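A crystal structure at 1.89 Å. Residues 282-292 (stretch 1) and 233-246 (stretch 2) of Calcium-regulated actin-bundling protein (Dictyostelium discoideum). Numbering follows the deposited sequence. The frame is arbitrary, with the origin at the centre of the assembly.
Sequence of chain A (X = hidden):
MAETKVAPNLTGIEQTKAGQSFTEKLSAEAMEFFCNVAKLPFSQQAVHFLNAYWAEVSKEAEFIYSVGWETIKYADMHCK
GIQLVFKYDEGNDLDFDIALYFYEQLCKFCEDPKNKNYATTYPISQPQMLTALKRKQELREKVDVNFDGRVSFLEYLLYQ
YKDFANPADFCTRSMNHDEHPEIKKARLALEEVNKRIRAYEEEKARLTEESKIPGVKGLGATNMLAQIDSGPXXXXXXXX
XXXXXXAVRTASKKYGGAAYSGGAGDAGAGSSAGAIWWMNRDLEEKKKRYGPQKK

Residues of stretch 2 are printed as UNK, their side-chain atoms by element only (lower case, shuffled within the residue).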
ATOM      1  N   ASP A 282      22.987  23.078   0.774  1.00 28.55           N
ATOM      2  CA  ASP A 282      22.251  22.654  -0.411  1.00 26.17           C
ATOM      3  C   ASP A 282      22.539  23.606  -1.579  1.00 26.49           C
ATOM      4  O   ASP A 282      22.834  23.185  -2.704  1.00 25.36           O
ATOM      5  CB  ASP A 282      20.797  22.633  -0.019  1.00 25.92           C
ATOM      6  CG  ASP A 282      19.954  21.913  -1.004  1.00 33.32           C
ATOM      7  OD1 ASP A 282      20.286  20.742  -1.261  1.00 37.59           O
ATOM      8  OD2 ASP A 282      18.948  22.487  -1.470  1.00 33.12           O
ATOM      9  N   LEU A 283      22.509  24.902  -1.281  1.00 25.48           N
ATOM     10  CA  LEU A 283      22.955  25.931  -2.226  1.00 25.66           C
ATOM     11  C   LEU A 283      24.330  25.642  -2.721  1.00 27.99           C
ATOM     12  O   LEU A 283      24.576  25.679  -3.907  1.00 28.70           O
ATOM     13  CB  LEU A 283      22.994  27.283  -1.575  1.00 26.20           C
ATOM     14  CG  LEU A 283      23.439  28.458  -2.438  1.00 26.51           C
ATOM     15  CD1 LEU A 283      22.387  28.769  -3.526  1.00 29.35           C
ATOM     16  CD2 LEU A 283      23.690  29.669  -1.515  1.00 30.14           C
ATOM     17  N   GLU A 284      25.235  25.352  -1.797  1.00 30.34           N
ATOM     18  CA  GLU A 284      26.611  25.004  -2.176  1.00 31.43           C
ATOM     19  C   GLU A 284      26.646  23.852  -3.202  1.00 26.60           C
ATOM     20  O   GLU A 284      27.278  23.961  -4.252  1.00 27.66           O
ATOM     21  CB  GLU A 284      27.364  24.668  -0.870  1.00 38.15           C
ATOM     22  CG  GLU A 284      28.769  24.096  -0.990  1.00 40.07           C
ATOM     23  CD  GLU A 284      29.310  23.531   0.365  1.00 43.01           C
ATOM     24  OE1 GLU A 284      30.147  22.615   0.333  1.00 45.37           O
ATOM     25  OE2 GLU A 284      28.909  23.977   1.469  1.00 43.17           O
ATOM     26  N   GLU A 285      25.955  22.757  -2.894  1.00 27.47           N
ATOM     27  CA  GLU A 285      25.848  21.580  -3.768  1.00 31.66           C
ATOM     28  C   GLU A 285      25.297  21.977  -5.137  1.00 29.77           C
ATOM     29  O   GLU A 285      25.862  21.681  -6.203  1.00 26.89           O
ATOM     30  CB  GLU A 285      24.912  20.538  -3.114  1.00 35.74           C
ATOM     31  CG  GLU A 285      24.986  19.121  -3.681  1.00 41.93           C
ATOM     32  CD  GLU A 285      26.348  18.517  -3.502  1.00 46.55           C
ATOM     33  OE1 GLU A 285      27.053  18.969  -2.582  1.00 51.58           O
ATOM     34  OE2 GLU A 285      26.725  17.619  -4.289  1.00 47.58           O
ATOM     35  N   LYS A 286      24.220  22.730  -5.103  1.00 29.23           N
ATOM     36  CA  LYS A 286      23.620  23.150  -6.347  1.00 27.71           C
ATOM     37  C   LYS A 286      24.580  23.942  -7.183  1.00 28.77           C
ATOM     38  O   LYS A 286      24.635  23.717  -8.407  1.00 28.68           O
ATOM     39  CB  LYS A 286      22.302  23.900  -6.089  1.00 26.60           C
ATOM     40  CG  LYS A 286      21.139  22.953  -5.760  1.00 26.57           C
ATOM     41  CD  LYS A 286      20.136  23.603  -4.838  1.00 26.02           C
ATOM     42  CE  LYS A 286      18.720  23.005  -5.028  1.00 28.02           C
ATOM     43  NZ  LYS A 286      18.532  21.601  -4.558  1.00 27.62           N
ATOM     44  N   LYS A 287      25.303  24.892  -6.576  1.00 32.14           N
ATOM     45  CA  LYS A 287      26.165  25.826  -7.374  1.00 35.18           C
ATOM     46  C   LYS A 287      27.290  25.067  -7.996  1.00 35.71           C
ATOM     47  O   LYS A 287      27.655  25.264  -9.148  1.00 36.87           O
ATOM     48  CB  LYS A 287      26.738  26.949  -6.505  1.00 34.21           C
ATOM     49  CG  LYS A 287      25.728  28.019  -6.239  1.00 36.23           C
ATOM     50  CD  LYS A 287      26.174  29.030  -5.193  1.00 38.68           C
ATOM     51  CE  LYS A 287      27.226  29.995  -5.715  1.00 40.42           C
ATOM     52  NZ  LYS A 287      27.662  30.884  -4.584  1.00 42.50           N
ATOM     53  N   LYS A 288      27.829  24.161  -7.207  1.00 39.64           N
ATOM     54  CA  LYS A 288      28.913  23.295  -7.657  1.00 35.96           C
ATOM     55  C   LYS A 288      28.487  22.575  -8.938  1.00 38.12           C
ATOM     56  O   LYS A 288      29.231  22.571  -9.916  1.00 37.69           O
ATOM     57  CB  LYS A 288      29.276  22.400  -6.482  1.00 37.71           C
ATOM     58  CG  LYS A 288      29.840  21.006  -6.647  1.00 43.34           C
ATOM     59  CD  LYS A 288      30.598  20.720  -5.339  1.00 49.04           C
ATOM     60  CE  LYS A 288      30.349  19.337  -4.770  1.00 52.05           C
ATOM     61  NZ  LYS A 288      31.338  18.398  -5.365  1.00 52.22           N
ATOM     62  N   ARG A 289      27.261  22.067  -8.967  1.00 38.05           N
ATOM     63  CA  ARG A 289      26.805  21.162 -10.029  1.00 36.92           C
ATOM     64  C   ARG A 289      26.224  21.921 -11.232  1.00 34.06           C
ATOM     65  O   ARG A 289      26.404  21.518 -12.344  1.00 29.02           O
ATOM     66  CB  ARG A 289      25.852  20.132  -9.387  1.00 44.21           C
ATOM     67  CG  ARG A 289      25.027  19.253 -10.315  1.00 53.69           C
ATOM     68  CD  ARG A 289      25.626  17.870 -10.517  1.00 63.53           C
ATOM     69  NE  ARG A 289      24.800  17.025 -11.408  1.00 73.64           N
ATOM     70  CZ  ARG A 289      24.728  17.115 -12.749  1.00 79.86           C
ATOM     71  NH1 ARG A 289      25.439  18.024 -13.423  1.00 80.58           N
ATOM     72  NH2 ARG A 289      23.936  16.270 -13.433  1.00 76.39           N
ATOM     73  N   TYR A 290      25.541  23.028 -11.008  1.00 31.44           N
ATOM     74  CA  TYR A 290      24.832  23.725 -12.081  1.00 33.71           C
ATOM     75  C   TYR A 290      25.209  25.186 -12.279  1.00 34.08           C
ATOM     76  O   TYR A 290      24.692  25.820 -13.213  1.00 36.78           O
ATOM     77  CB  TYR A 290      23.329  23.610 -11.815  1.00 28.03           C
ATOM     78  CG  TYR A 290      22.811  22.214 -12.032  1.00 25.38           C
ATOM     79  CD1 TYR A 290      22.712  21.685 -13.305  1.00 27.59           C
ATOM     80  CD2 TYR A 290      22.409  21.426 -10.989  1.00 24.56           C
ATOM     81  CE1 TYR A 290      22.245  20.427 -13.521  1.00 27.16           C
ATOM     82  CE2 TYR A 290      21.951  20.144 -11.190  1.00 25.37           C
ATOM     83  CZ  TYR A 290      21.843  19.651 -12.460  1.00 28.67           C
ATOM     84  OH  TYR A 290      21.363  18.385 -12.720  1.00 30.48           O
ATOM     85  N   GLY A 291      26.076  25.721 -11.415  1.00 35.32           N
ATOM     86  CA  GLY A 291      26.593  27.121 -11.519  1.00 37.73           C
ATOM     87  C   GLY A 291      27.714  27.287 -12.537  1.00 41.16           C
ATOM     88  O   GLY A 291      28.004  26.368 -13.269  1.00 39.86           O
ATOM     89  N   PRO A 292      28.398  28.445 -12.549  1.00 58.76           N
ATOM     90  CA  PRO A 292      29.168  28.916 -13.732  1.00 61.71           C
ATOM     91  C   PRO A 292      30.557  28.313 -13.890  1.00 58.82           C
ATOM     92  O   PRO A 292      31.238  28.139 -12.883  1.00 65.97           O
ATOM     93  CB  PRO A 292      29.321  30.399 -13.434  1.00 63.68           C
ATOM     94  CG  PRO A 292      29.405  30.462 -11.932  1.00 60.61           C
ATOM     95  CD  PRO A 292      28.732  29.242 -11.359  1.00 56.83           C
ATOM     96  N   UNK A 233      16.441  27.450 -20.910  1.00 30.24           N
ATOM     97  CA  UNK A 233      16.223  26.673 -19.672  1.00 29.80           C
ATOM     98  C   UNK A 233      17.471  26.753 -18.778  1.00 28.71           C
ATOM     99  O   UNK A 233      17.367  26.823 -17.557  1.00 27.83           O
ATOM    100  c   UNK A 233      15.873  25.233 -20.001  1.00 29.38           C
ATOM    101  c   UNK A 233      14.589  25.096 -20.842  1.00 31.57           C
ATOM    102  c   UNK A 233      14.363  23.695 -21.372  1.00 34.76           C
ATOM    103  c   UNK A 233      13.413  25.540 -20.006  1.00 33.92           C
ATOM    104  N   UNK A 234      18.638  26.814 -19.392  1.00 25.59           N
ATOM    105  CA  UNK A 234      19.843  26.923 -18.608  1.00 26.58           C
ATOM    106  C   UNK A 234      19.900  28.329 -18.063  1.00 26.00           C
ATOM    107  O   UNK A 234      20.205  28.556 -16.905  1.00 22.36           O
ATOM    108  c   UNK A 234      22.206  26.049 -17.245  1.00 30.97           C
ATOM    109  n   UNK A 234      24.376  26.289 -16.260  1.00 31.53           N
ATOM    110  c   UNK A 234      23.420  25.289 -16.746  1.00 32.64           C
ATOM    111  c   UNK A 234      21.087  26.586 -19.410  1.00 28.69           C
ATOM    112  c   UNK A 234      22.382  26.745 -18.593  1.00 29.45           C
ATOM    113  N   UNK A 235      19.525  29.301 -18.883  1.00 24.54           N
ATOM    114  CA  UNK A 235      19.447  30.643 -18.376  1.00 25.90           C
ATOM    115  C   UNK A 235      18.527  30.774 -17.125  1.00 23.49           C
ATOM    116  O   UNK A 235      18.848  31.452 -16.158  1.00 23.66           O
ATOM    117  o   UNK A 235      17.233  33.669 -20.748  1.00 38.10           O
ATOM    118  c   UNK A 235      18.825  33.038 -19.066  1.00 33.59           C
ATOM    119  c   UNK A 235      18.328  33.943 -20.219  1.00 36.83           C
ATOM    120  o   UNK A 235      19.021  34.911 -20.566  1.00 31.12           O
ATOM    121  c   UNK A 235      18.974  31.584 -19.500  1.00 30.35           C
ATOM    122  N   UNK A 236      17.363  30.179 -17.192  1.00 23.81           N
ATOM    123  CA  UNK A 236      16.393  30.281 -16.114  1.00 25.49           C
ATOM    124  C   UNK A 236      16.995  29.626 -14.853  1.00 26.99           C
ATOM    125  O   UNK A 236      16.828  30.116 -13.734  1.00 26.98           O
ATOM    126  c   UNK A 236      15.119  29.571 -16.520  1.00 28.91           C
ATOM    127  c   UNK A 236      13.708  31.588 -17.096  1.00 38.11           C
ATOM    128  o   UNK A 236      13.284  31.725 -15.915  1.00 38.08           O
ATOM    129  n   UNK A 236      13.661  32.579 -17.996  1.00 43.49           N
ATOM    130  c   UNK A 236      14.271  30.274 -17.595  1.00 31.03           C
ATOM    131  N   UNK A 237      17.698  28.521 -15.042  1.00 25.40           N
ATOM    132  CA  UNK A 237      18.372  27.848 -13.899  1.00 25.50           C
ATOM    133  C   UNK A 237      19.404  28.763 -13.284  1.00 24.83           C
ATOM    134  O   UNK A 237      19.401  29.012 -12.065  1.00 25.84           O
ATOM    135  c   UNK A 237      18.979  26.543 -14.391  1.00 25.78           C
ATOM    136  c   UNK A 237      19.801  25.691 -13.434  1.00 24.14           C
ATOM    137  c   UNK A 237      20.086  24.355 -14.083  1.00 24.45           C
ATOM    138  c   UNK A 237      19.093  25.476 -12.145  1.00 28.07           C
ATOM    139  N   UNK A 238      20.274  29.322 -14.115  1.00 25.59           N
ATOM    140  CA  UNK A 238      21.280  30.275 -13.624  1.00 26.21           C
ATOM    141  C   UNK A 238      20.699  31.405 -12.817  1.00 27.59           C
ATOM    142  O   UNK A 238      21.238  31.793 -11.779  1.00 30.68           O
ATOM    143  c   UNK A 238      22.947  29.832 -15.517  1.00 31.10           C
ATOM    144  n   UNK A 238      23.288  30.174 -16.754  1.00 31.30           N
ATOM    145  c   UNK A 238      22.081  30.864 -14.771  1.00 26.41           C
ATOM    146  o   UNK A 238      23.335  28.779 -14.998  1.00 31.13           O
ATOM    147  N   UNK A 239      19.560  31.938 -13.253  1.00 27.07           N
ATOM    148  CA  UNK A 239      18.939  33.031 -12.523  1.00 28.63           C
ATOM    149  C   UNK A 239      18.290  32.491 -11.235  1.00 25.61           C
ATOM    150  O   UNK A 239      18.320  33.153 -10.201  1.00 27.25           O
ATOM    151  c   UNK A 239      19.078  34.687 -15.518  1.00 34.75           C
ATOM    152  c   UNK A 239      19.692  37.015 -15.800  1.00 36.29           C
ATOM    153  c   UNK A 239      18.610  36.258 -13.764  1.00 32.73           C
ATOM    154  c   UNK A 239      17.923  33.821 -13.391  1.00 29.49           C
ATOM    155  c   UNK A 239      19.640  35.722 -16.295  1.00 38.78           C
ATOM    156  c   UNK A 239      18.549  34.942 -14.246  1.00 34.78           C
ATOM    157  c   UNK A 239      19.161  37.280 -14.536  1.00 35.84           C
ATOM    158  N   UNK A 240      17.683  31.308 -11.300  1.00 23.42           N
ATOM    159  CA  UNK A 240      17.059  30.725 -10.106  1.00 24.17           C
ATOM    160  C   UNK A 240      18.124  30.526  -9.030  1.00 24.86           C
ATOM    161  O   UNK A 240      17.861  30.744  -7.854  1.00 26.49           O
ATOM    162  c   UNK A 240      16.431  29.408 -10.457  1.00 25.55           C
ATOM    163  N   UNK A 241      19.336  30.151  -9.444  1.00 25.55           N
ATOM    164  CA  UNK A 241      20.465  29.969  -8.483  1.00 27.01           C
ATOM    165  C   UNK A 241      20.841  31.287  -7.770  1.00 28.28           C
ATOM    166  O   UNK A 241      21.231  31.288  -6.599  1.00 28.56           O
ATOM    167  c   UNK A 241      21.722  29.444  -9.192  1.00 28.91           C
ATOM    168  c   UNK A 241      22.946  27.668 -10.513  1.00 32.50           C
ATOM    169  c   UNK A 241      21.772  27.974  -9.572  1.00 33.08           C
ATOM    170  c   UNK A 241      21.836  27.124  -8.297  1.00 31.90           C
ATOM    171  N   UNK A 242      20.679  32.405  -8.471  1.00 28.34           N
ATOM    172  CA  UNK A 242      20.994  33.713  -7.906  1.00 26.05           C
ATOM    173  C   UNK A 242      19.899  34.055  -6.930  1.00 25.16           C
ATOM    174  O   UNK A 242      20.173  34.506  -5.823  1.00 27.50           O
ATOM    175  c   UNK A 242      21.138  34.771  -9.018  1.00 26.79           C
ATOM    176  c   UNK A 242      22.339  34.408  -9.881  1.00 27.09           C
ATOM    177  c   UNK A 242      21.275  36.167  -8.423  1.00 28.82           C
ATOM    178  c   UNK A 242      22.538  35.325 -11.072  1.00 31.15           C
ATOM    179  N   UNK A 243      18.648  33.792  -7.305  1.00 26.82           N
ATOM    180  CA  UNK A 243      17.580  34.113  -6.395  1.00 28.56           C
ATOM    181  C   UNK A 243      17.750  33.339  -5.140  1.00 26.10           C
ATOM    182  O   UNK A 243      17.481  33.867  -4.066  1.00 26.90           O
ATOM    183  o   UNK A 243      16.180  34.354  -8.212  1.00 46.16           O
ATOM    184  c   UNK A 243      16.224  33.793  -6.933  1.00 31.81           C
ATOM    185  N   UNK A 244      18.049  32.051  -5.290  1.00 25.21           N
ATOM    186  CA  UNK A 244      18.173  31.177  -4.081  1.00 26.71           C
ATOM    187  C   UNK A 244      19.214  31.745  -3.168  1.00 24.19           C
ATOM    188  O   UNK A 244      19.041  31.802  -1.944  1.00 28.57           O
ATOM    189  c   UNK A 244      18.578  29.763  -4.447  1.00 25.28           C
ATOM    190  N   UNK A 245      20.341  32.097  -3.775  1.00 24.32           N
ATOM    191  CA  UNK A 245      21.486  32.563  -3.020  1.00 29.01           C
ATOM    192  C   UNK A 245      21.196  33.816  -2.251  1.00 30.14           C
ATOM    193  O   UNK A 245      21.593  33.966  -1.082  1.00 27.35           O
ATOM    194  c   UNK A 245      23.888  33.326  -3.154  1.00 34.75           C
ATOM    195  c   UNK A 245      25.249  33.096  -3.826  1.00 37.35           C
ATOM    196  o   UNK A 245      25.353  32.528  -4.914  1.00 37.69           O
ATOM    197  c   UNK A 245      22.701  32.785  -3.945  1.00 29.79           C
ATOM    198  o   UNK A 245      26.254  33.507  -3.265  1.00 45.66           O
ATOM    199  N   UNK A 246      20.479  34.731  -2.889  1.00 29.66           N
ATOM    200  CA  UNK A 246      20.074  35.964  -2.229  1.00 30.20           C
ATOM    201  C   UNK A 246      19.115  35.667  -1.115  1.00 27.77           C
ATOM    202  O   UNK A 246      19.137  36.282  -0.049  1.00 26.08           O
ATOM    203  c   UNK A 246      19.435  36.949  -3.223  1.00 28.39           C
TER

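Position 233 carries four carbons, forked at the second, and lies beyond reach of stretch 1; this is Leu 233, at a place where this contact sets no demand on residue type. At position 234 four carbons run in a row to a nitrogen, which lies 3.1 Å from Tyr 290 O: Lys 234. Its length suits the place, for CA-to-CB points sideways and a long chain lets NZ reach that carbonyl as a hydrogen-bond donor.

Position 235 has three carbons, the third bearing two oxygens, and 236 has three carbons ending in one oxygen and one nitrogen. Neither reaches stretch 1, and polar ends suit such solvent-accessible sites, the first exposed and the second partly so: Glu 235 and Gln 236.

Position 237 again shows four carbons forked at the second, one tip lying 3.8 Å from Tyr 290 CD1. This is Leu 237, buried and apolar, whose CD2 meets the tyrosine ring obliquely. At position 238 two carbons end in one oxygen and one nitrogen, the oxygen 3.7 Å from Tyr 290 O, a contact without a hydrogen bond: Asn 238. Its OD1 accepts a hydrogen bond from Lys 234 NZ (3.0 Å), so the same ammonium group joins this amide and the Tyr 290 carbonyl.

At position 239 a single carbon leads to a six-carbon ring, exposed and far from stretch 1: Phe 239. The lone carbon at 240 marks Ala 240, small and buried.

Position 241 has four carbons forked at the second; its CA-to-CB bond points toward stretch 1, with one tip 3.9 Å from Lys 286 CB and the other 3.8 Å from Gly 291 N. Leu 241 fits because its two methyls, CD2 and CD1 respectively, spread along the facing helix end.

Position 242 forks at the first carbon with one arm two carbons long, and its CA-to-CB bond points away from stretch 1: Ile 242. As at 239, this contact does not dictate the type. One carbon and one oxygen at 243 give Ser 243, whose OG hydrogen-bonds to Phe 239 O (3.2 Å), satisfying the hydroxyl within its own helix.

The single carbon at 244 lies 4.0 Å from Leu 283 CD1; Ala 244 is compact enough to meet that leucine closely. At 245 three carbons end in two oxygens, one of them 2.9 Å from Lys 287 NZ. This is Glu 245, whose OE1 completes a salt bridge. The lone carbon at 246, its CA-to-CB bond pointing away, is Ala 246, likewise unconstrained by this contact.

The helices run nearly antiparallel, at 157°, with axes 10.6 Å apart at closest approach. Leu 283 and Tyr 290 pack against Ala 244, Leu 241 and Leu 237, while the Lys 287–Glu 245 salt bridge and the Lys 234 bond to the carbonyl of Tyr 290, the last helical residue, add polar ties to this apolar seam.

Stretch 2 (233-246) LKEQLNFALISAEA
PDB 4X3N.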